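Local coordinates for dihydropteridine reductase (Caenorhabditis elegans, PDB 1OOE), which probably reduces quinonoid dihydrobiopterin to tetrahydrobiopterin with NADH or NADPH, as a homodimeric member of the short-chain dehydrogenase/reductase family, at residues Trp83-Ala97 against Pro136-Ala148. Numbering follows the deposited sequence.
Sequences WAGGSASSKDFVKNA and PTPSMIGYGMAKA
Trp83 uses one edge of its indole on two partners at once, Met140 and Tyr143. Its NE1 gives a weak hydrogen bond to Met140 SD (3.5 Å), the sulfur lying at the ring edge in a Met-aromatic contact. The neighbouring CD1 stands over the centre of the Tyr143 ring, 3.5 Å from Tyr143 CG, in an edge-to-face pair with planes at 65°. Tyr143 CG is anti to the backbone N (chi1 -178°), which presents one ring face to the indole while Lys147 CG lies over the opposite face. With an alanine here, the CD1 edge of Trp83 would probably lose the aromatic face it points into, and the indole would be freer to turn. Next to the rings the backbones join in a single bridge, Gly86 with Met140: Gly86 N donates to Ser139 O (2.9 Å) and Gly86 O accepts from Ile141 N (3.2 Å). Asn96 ND2 holds the preceding carbonyl, Gly85 O, at 2.9 Å. In this Rossmann-type SDR fold the bridge ties the loops leading into helices 93-118 and 141-158, whose segments 93-97 and 141-148 run 34° from parallel, their axes 8.6 Å apart at closest. Ile141 wedges between loop and helix, its CG2 meeting the edge of the Phe93 ring at CE1 (3.5 Å) and its CD1 reaching Ala88 CB; Leu153 of the second subunit also packs on it. Where the helices meet, Ala97 CA sits 3.9 Å from Gly142 CA, a spacing with no room for a side chain on the glycine. Three waters bridge the two segments: one links Tyr143 N to Ala84 O, another Gly142 N to Gly86 O, and the third donates to both Ala97 O and Gly142 O. Farther along, Met145 CE touches Ala97 CB.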
loop_
_atom_site.group_PDB
_atom_site.type_symbol
_atom_site.label_atom_id
_atom_site.label_comp_id
_atom_site.label_asym_id
_atom_site.label_seq_id
_atom_site.Cartn_x
_atom_site.Cartn_y
_atom_site.Cartn_z
ATOM N N TRP A 83 0.271 -0.035 -15.615
ATOM C CA TRP A 83 -0.005 1.296 -15.076
ATOM C C TRP A 83 -1.405 1.827 -15.389
ATOM O O TRP A 83 -2.007 1.489 -16.407
ATOM C CB TRP A 83 1.023 2.294 -15.618
ATOM C CG TRP A 83 0.911 3.693 -15.054
ATOM C CD1 TRP A 83 1.528 4.175 -13.934
ATOM C CD2 TRP A 83 0.182 4.797 -15.614
ATOM N NE1 TRP A 83 1.239 5.508 -13.766
ATOM C CE2 TRP A 83 0.416 5.915 -14.784
ATOM C CE3 TRP A 83 -0.642 4.950 -16.739
ATOM C CZ2 TRP A 83 -0.144 7.174 -15.043
ATOM C CZ3 TRP A 83 -1.199 6.207 -16.997
ATOM C CH2 TRP A 83 -0.944 7.299 -16.152
ATOM N N ALA A 84 -1.895 2.673 -14.486
ATOM C CA ALA A 84 -3.189 3.349 -14.593
ATOM C C ALA A 84 -3.041 4.540 -13.648
ATOM O O ALA A 84 -2.636 4.371 -12.501
ATOM C CB ALA A 84 -4.329 2.433 -14.135
ATOM N N GLY A 85 -3.352 5.740 -14.126
ATOM C CA GLY A 85 -3.196 6.915 -13.288
ATOM C C GLY A 85 -4.476 7.529 -12.768
ATOM O O GLY A 85 -5.488 6.841 -12.619
ATOM N N GLY A 86 -4.414 8.825 -12.472
ATOM C CA GLY A 86 -5.579 9.543 -11.983
ATOM C C GLY A 86 -5.451 10.170 -10.606
ATOM O O GLY A 86 -4.997 9.527 -9.656
ATOM N N SER A 87 -5.846 11.437 -10.497
ATOM C CA SER A 87 -5.809 12.132 -9.217
ATOM C C SER A 87 -7.089 11.744 -8.485
ATOM O O SER A 87 -7.898 10.986 -9.016
ATOM C CB SER A 87 -5.774 13.650 -9.421
ATOM O OG SER A 87 -7.017 14.122 -9.918
ATOM N N ALA A 88 -7.283 12.264 -7.277
ATOM C CA ALA A 88 -8.483 11.942 -6.509
ATOM C C ALA A 88 -9.763 12.456 -7.169
ATOM O O ALA A 88 -10.850 11.934 -6.919
ATOM C CB ALA A 88 -8.364 12.499 -5.091
ATOM N N SER A 89 -9.642 13.474 -8.014
ATOM C CA SER A 89 -10.820 14.018 -8.680
ATOM C C SER A 89 -11.155 13.266 -9.970
ATOM O O SER A 89 -12.180 13.524 -10.603
ATOM C CB SER A 89 -10.627 15.512 -8.962
ATOM O OG SER A 89 -9.457 15.750 -9.719
ATOM N N SER A 90 -10.292 12.332 -10.360
ATOM C CA SER A 90 -10.525 11.537 -11.560
ATOM C C SER A 90 -11.724 10.626 -11.348
ATOM O O SER A 90 -11.940 10.118 -10.247
ATOM C CB SER A 90 -9.305 10.676 -11.883
ATOM O OG SER A 90 -9.648 9.674 -12.824
ATOM N N LYS A 91 -12.499 10.412 -12.405
ATOM C CA LYS A 91 -13.672 9.554 -12.313
ATOM C C LYS A 91 -13.265 8.135 -11.923
ATOM O O LYS A 91 -13.978 7.458 -11.182
ATOM C CB LYS A 91 -14.418 9.530 -13.650
ATOM C CG LYS A 91 -15.676 8.673 -13.639
ATOM C CD LYS A 91 -16.455 8.788 -14.942
ATOM C CE LYS A 91 -15.654 8.277 -16.131
ATOM N NZ LYS A 91 -16.437 8.386 -17.394
ATOM N N ASP A 92 -12.109 7.697 -12.415
ATOM C CA ASP A 92 -11.620 6.354 -12.126
ATOM C C ASP A 92 -10.513 6.298 -11.072
ATOM O O ASP A 92 -9.660 5.414 -11.117
ATOM C CB ASP A 92 -11.119 5.687 -13.411
ATOM C CG ASP A 92 -12.190 5.597 -14.479
ATOM O OD1 ASP A 92 -13.317 5.166 -14.162
ATOM O OD2 ASP A 92 -11.899 5.949 -15.640
ATOM N N PHE A 93 -10.527 7.236 -10.128
ATOM C CA PHE A 93 -9.520 7.257 -9.067
ATOM C C PHE A 93 -9.489 5.915 -8.337
ATOM O O PHE A 93 -8.432 5.288 -8.219
ATOM C CB PHE A 93 -9.816 8.401 -8.076
ATOM C CG PHE A 93 -9.120 8.262 -6.737
ATOM C CD1 PHE A 93 -7.743 8.069 -6.659
ATOM C CD2 PHE A 93 -9.852 8.336 -5.555
ATOM C CE1 PHE A 93 -7.105 7.951 -5.422
ATOM C CE2 PHE A 93 -9.226 8.218 -4.310
ATOM C CZ PHE A 93 -7.848 8.026 -4.246
ATOM N N VAL A 94 -10.649 5.469 -7.862
ATOM C CA VAL A 94 -10.734 4.205 -7.135
ATOM C C VAL A 94 -10.580 2.988 -8.043
ATOM O O VAL A 94 -9.858 2.041 -7.709
ATOM C CB VAL A 94 -12.067 4.098 -6.358
ATOM C CG1 VAL A 94 -12.206 2.715 -5.745
ATOM C CG2 VAL A 94 -12.105 5.155 -5.258
ATOM N N LYS A 95 -11.260 3.009 -9.186
ATOM C CA LYS A 95 -11.187 1.910 -10.141
ATOM C C LYS A 95 -9.735 1.592 -10.488
ATOM O O LYS A 95 -9.320 0.430 -10.487
ATOM C CB LYS A 95 -11.947 2.275 -11.418
ATOM C CG LYS A 95 -11.845 1.233 -12.519
ATOM C CD LYS A 95 -12.601 1.689 -13.753
ATOM C CE LYS A 95 -12.577 0.643 -14.850
ATOM N NZ LYS A 95 -13.275 1.138 -16.072
ATOM N N ASN A 96 -8.968 2.633 -10.794
ATOM C CA ASN A 96 -7.568 2.456 -11.143
ATOM C C ASN A 96 -6.719 2.097 -9.933
ATOM O O ASN A 96 -5.764 1.332 -10.051
ATOM C CB ASN A 96 -7.037 3.710 -11.834
ATOM C CG ASN A 96 -7.669 3.921 -13.195
ATOM O OD1 ASN A 96 -8.305 3.017 -13.738
ATOM N ND2 ASN A 96 -7.490 5.111 -13.761
ATOM N N ALA A 97 -7.070 2.640 -8.770
ATOM C CA ALA A 97 -6.335 2.325 -7.551
ATOM C C ALA A 97 -6.467 0.820 -7.311
ATOM O O ALA A 97 -5.506 0.156 -6.919
ATOM C CB ALA A 97 -6.908 3.103 -6.367
ATOM N N PRO A 136 5.524 12.388 -3.441
ATOM C CA PRO A 136 4.088 12.505 -3.723
ATOM C C PRO A 136 3.772 12.251 -5.201
ATOM O O PRO A 136 4.567 12.597 -6.079
ATOM C CB PRO A 136 3.768 13.946 -3.313
ATOM C CG PRO A 136 4.797 14.257 -2.261
ATOM C CD PRO A 136 6.050 13.625 -2.839
ATOM N N THR A 137 2.619 11.645 -5.475
ATOM C CA THR A 137 2.202 11.376 -6.855
ATOM C C THR A 137 0.735 11.763 -7.048
ATOM O O THR A 137 -0.105 10.924 -7.369
ATOM C CB THR A 137 2.365 9.882 -7.235
ATOM O OG1 THR A 137 1.543 9.072 -6.383
ATOM C CG2 THR A 137 3.819 9.452 -7.112
ATOM N N PRO A 138 0.413 13.055 -6.879
ATOM C CA PRO A 138 -0.961 13.547 -7.030
ATOM C C PRO A 138 -1.673 13.236 -8.352
ATOM O O PRO A 138 -2.903 13.170 -8.388
ATOM C CB PRO A 138 -0.818 15.051 -6.789
ATOM C CG PRO A 138 0.576 15.339 -7.268
ATOM C CD PRO A 138 1.352 14.174 -6.693
ATOM N N SER A 139 -0.914 13.049 -9.431
ATOM C CA SER A 139 -1.522 12.763 -10.731
ATOM C C SER A 139 -1.775 11.276 -10.979
ATOM O O SER A 139 -2.429 10.912 -11.952
ATOM C CB SER A 139 -0.655 13.320 -11.864
ATOM O OG SER A 139 0.510 12.535 -12.056
ATOM N N MET A 140 -1.253 10.426 -10.098
ATOM C CA MET A 140 -1.420 8.978 -10.216
ATOM C C MET A 140 -1.365 8.389 -8.811
ATOM O O MET A 140 -0.493 7.583 -8.484
ATOM C CB MET A 140 -0.314 8.383 -11.098
ATOM C CG MET A 140 1.096 8.855 -10.752
ATOM S SD MET A 140 2.298 8.255 -11.964
ATOM C CE MET A 140 3.730 7.999 -10.944
ATOM N N ILE A 141 -2.323 8.808 -7.992
ATOM C CA ILE A 141 -2.415 8.399 -6.597
ATOM C C ILE A 141 -2.473 6.896 -6.334
ATOM O O ILE A 141 -1.785 6.405 -5.438
ATOM C CB ILE A 141 -3.612 9.114 -5.923
ATOM C CG1 ILE A 141 -3.368 10.627 -5.968
ATOM C CG2 ILE A 141 -3.776 8.645 -4.484
ATOM C CD1 ILE A 141 -4.463 11.479 -5.332
ATOM N N GLY A 142 -3.275 6.168 -7.105
ATOM C CA GLY A 142 -3.377 4.727 -6.913
ATOM C C GLY A 142 -2.061 4.014 -7.173
ATOM O O GLY A 142 -1.634 3.158 -6.390
ATOM N N TYR A 143 -1.416 4.362 -8.279
ATOM C CA TYR A 143 -0.131 3.765 -8.629
ATOM C C TYR A 143 0.845 4.051 -7.490
ATOM O O TYR A 143 1.567 3.163 -7.030
ATOM C CB TYR A 143 0.390 4.383 -9.929
ATOM C CG TYR A 143 1.702 3.805 -10.415
ATOM C CD1 TYR A 143 1.774 2.504 -10.910
ATOM C CD2 TYR A 143 2.867 4.568 -10.390
ATOM C CE1 TYR A 143 2.979 1.979 -11.375
ATOM C CE2 TYR A 143 4.076 4.056 -10.850
ATOM C CZ TYR A 143 4.122 2.760 -11.344
ATOM O OH TYR A 143 5.314 2.256 -11.819
ATOM N N GLY A 144 0.855 5.301 -7.036
ATOM C CA GLY A 144 1.744 5.693 -5.954
ATOM C C GLY A 144 1.538 4.876 -4.692
ATOM O O GLY A 144 2.510 4.400 -4.103
ATOM N N MET A 145 0.279 4.721 -4.280
ATOM C CA MET A 145 -0.083 3.954 -3.081
ATOM C C MET A 145 0.365 2.506 -3.166
ATOM O O MET A 145 0.954 1.963 -2.228
ATOM C CB MET A 145 -1.597 3.917 -2.887
ATOM C CG MET A 145 -2.261 5.202 -2.505
ATOM S SD MET A 145 -3.857 4.765 -1.811
ATOM C CE MET A 145 -4.797 4.357 -3.263
ATOM N N ALA A 146 0.018 1.880 -4.285
ATOM C CA ALA A 146 0.342 0.481 -4.530
ATOM C C ALA A 146 1.840 0.246 -4.454
ATOM O O ALA A 146 2.300 -0.668 -3.766
ATOM C CB ALA A 146 -0.187 0.055 -5.901
ATOM N N LYS A 147 2.606 1.076 -5.157
ATOM C CA LYS A 147 4.052 0.916 -5.151
ATOM C C LYS A 147 4.674 1.238 -3.792
ATOM O O LYS A 147 5.678 0.634 -3.416
ATOM C CB LYS A 147 4.680 1.763 -6.265
ATOM C CG LYS A 147 4.385 1.234 -7.670
ATOM C CD LYS A 147 5.094 -0.098 -7.928
ATOM C CE LYS A 147 4.969 -0.525 -9.385
ATOM N NZ LYS A 147 5.774 -1.755 -9.674
ATOM N N ALA A 148 4.089 2.172 -3.044
ATOM C CA ALA A 148 4.621 2.498 -1.721
ATOM C C ALA A 148 4.462 1.269 -0.829
ATOM O O ALA A 148 5.309 1.002 0.023
ATOM C CB ALA A 148 3.878 3.693 -1.109
HETATM O O HOH W 1 -2.988 5.814 -10.272
HETATM O O HOH W 2 -5.385 6.635 -9.115
HETATM O O HOH W 3 -3.717 1.749 -5.150
#